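Local atomic coordinates of L-isoleucine-4-hydroxylase (Bacillus thuringiensis, PDB entry 6LNH), a protein that catalyses the iron- and 2-oxoglutarate-dependent hydroxylation of L-isoleucine to (4S)-4-hydroxy-L-isoleucine, and also hydroxylates or sulfoxidises several related amino acids. Residues Pro120-Gln123 against Asn124-Arg127. Residues are numbered along the deposited sequence; the frame is centred on the assembly and turned at random.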
loop_
_atom_site.group_PDB
_atom_site.type_symbol
_atom_site.label_atom_id
_atom_site.label_comp_id
_atom_site.label_asym_id
_atom_site.label_seq_id
_atom_site.Cartn_x
_atom_site.Cartn_y
_atom_site.Cartn_z
ATOM N N PRO C 120 16.998 -24.960 -8.967
ATOM C CA PRO C 120 17.025 -24.648 -10.406
ATOM C C PRO C 120 16.659 -23.215 -10.748
ATOM O O PRO C 120 17.135 -22.696 -11.765
ATOM C CB PRO C 120 16.012 -25.644 -10.984
ATOM C CG PRO C 120 16.099 -26.811 -10.055
ATOM C CD PRO C 120 16.226 -26.185 -8.690
ATOM N N LEU C 121 15.825 -22.556 -9.941
ATOM C CA LEU C 121 15.495 -21.162 -10.218
ATOM C C LEU C 121 16.694 -20.255 -9.960
ATOM O O LEU C 121 16.977 -19.351 -10.754
ATOM C CB LEU C 121 14.293 -20.730 -9.378
ATOM C CG LEU C 121 13.919 -19.249 -9.401
ATOM C CD1 LEU C 121 13.428 -18.833 -10.778
ATOM C CD2 LEU C 121 12.868 -18.961 -8.347
ATOM N N ILE C 122 17.408 -20.484 -8.854
ATOM C CA ILE C 122 18.620 -19.720 -8.563
ATOM C C ILE C 122 19.679 -19.946 -9.635
ATOM O O ILE C 122 20.340 -18.999 -10.082
ATOM C CB ILE C 122 19.149 -20.071 -7.161
ATOM C CG1 ILE C 122 18.115 -19.695 -6.097
ATOM C CG2 ILE C 122 20.476 -19.371 -6.898
ATOM C CD1 ILE C 122 17.553 -18.291 -6.259
ATOM N N GLN C 123 19.860 -21.200 -10.066
ATOM C CA GLN C 123 20.836 -21.484 -11.116
ATOM C C GLN C 123 20.476 -20.770 -12.411
ATOM O O GLN C 123 21.358 -20.290 -13.133
ATOM C CB GLN C 123 20.929 -22.990 -11.366
ATOM C CG GLN C 123 21.693 -23.792 -10.328
ATOM C CD GLN C 123 21.614 -25.287 -10.600
ATOM O OE1 GLN C 123 20.750 -25.746 -11.347
ATOM N NE2 GLN C 123 22.523 -26.049 -10.001
ATOM N N ASN C 124 19.181 -20.688 -12.721
ATOM C CA ASN C 124 18.757 -20.000 -13.935
ATOM C C ASN C 124 18.987 -18.497 -13.838
ATOM O O ASN C 124 19.355 -17.855 -14.829
ATOM C CB ASN C 124 17.286 -20.294 -14.215
ATOM C CG ASN C 124 16.824 -19.732 -15.539
ATOM O OD1 ASN C 124 17.590 -19.672 -16.500
ATOM N ND2 ASN C 124 15.571 -19.295 -15.592
ATOM N N ILE C 125 18.768 -17.917 -12.656
ATOM C CA ILE C 125 19.034 -16.491 -12.474
ATOM C C ILE C 125 20.515 -16.208 -12.674
ATOM O O ILE C 125 20.901 -15.267 -13.380
ATOM C CB ILE C 125 18.550 -16.022 -11.090
ATOM C CG1 ILE C 125 17.026 -16.112 -10.989
ATOM C CG2 ILE C 125 19.012 -14.599 -10.815
ATOM C CD1 ILE C 125 16.511 -16.041 -9.566
ATOM N N VAL C 126 21.370 -17.027 -12.058
ATOM C CA VAL C 126 22.814 -16.839 -12.179
ATOM C C VAL C 126 23.261 -17.002 -13.626
ATOM O O VAL C 126 24.094 -16.234 -14.124
ATOM C CB VAL C 126 23.551 -17.817 -11.245
ATOM C CG1 VAL C 126 25.039 -17.827 -11.542
ATOM C CG2 VAL C 126 23.290 -17.455 -9.789
ATOM N N ARG C 127 22.713 -17.996 -14.327
ATOM C CA ARG C 127 23.085 -18.196 -15.724
ATOM C C ARG C 127 22.577 -17.061 -16.606
ATOM O O ARG C 127 23.259 -16.652 -17.554
ATOM C CB ARG C 127 22.581 -19.551 -16.217
ATOM C CG ARG C 127 23.421 -20.728 -15.712
ATOM C CD ARG C 127 24.917 -20.395 -15.681
ATOM N NE ARG C 127 25.583 -20.925 -14.492
ATOM C CZ ARG C 127 26.819 -20.604 -14.117
ATOM N NH1 ARG C 127 27.533 -19.753 -14.840
ATOM N NH2 ARG C 127 27.342 -21.134 -13.018
#
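Four consecutive carbonyls, those of Pro120 to Gln123, each accept the backbone N-H four residues further on. At the start of the helix Asn124 N donates to Pro120 O over 3.0 Å, lying well above the carbonyl plane, and with an N-H...O angle of 148° this is the most bent of the four. Val126 N to Ile122 O, also 3.0 Å, is the straightest at 168°. Between them Ile125 N reaches Leu121 O, and Arg127 N closes the series on Gln123 O at 2.9 Å. Nearer the start of the helix, Leu121 N donates to the side-chain OD1 of Asn119; further along, Val126 O receives the hydroxyl of Thr130.

The side chains add an apolar flank. Ile125 turns CG1 beside its own backbone N (chi1 -66°) and extends beyond it, which carries CD1 back along the helix to sit 4.1 Å from Leu121 CG and equally far from Ile122 CD1. Ile122 CG2 and Val126 CG2 meet more loosely, at 4.5 Å. Leu121 also packs on Leu48 and Leu49 of helix 44-54, while Ile125 touches Phe39 and Leu212 in loops. On Arg127 the chain bends so that Val126 CG1 lies 4.1 Å above the centre of one guanidinium face, and the cation makes a cation-pi contact with Tyr84. All this forms the first two turns of alpha-helix 120-134, with i to i+4 backbone bonding, Leu121, Ile122, Ile125 and Val126 buried and Pro120, Gln123 and Asn124 exposed, in a 2-oxoglutarate/iron dioxygenase of the cupin clan, away from its iron site.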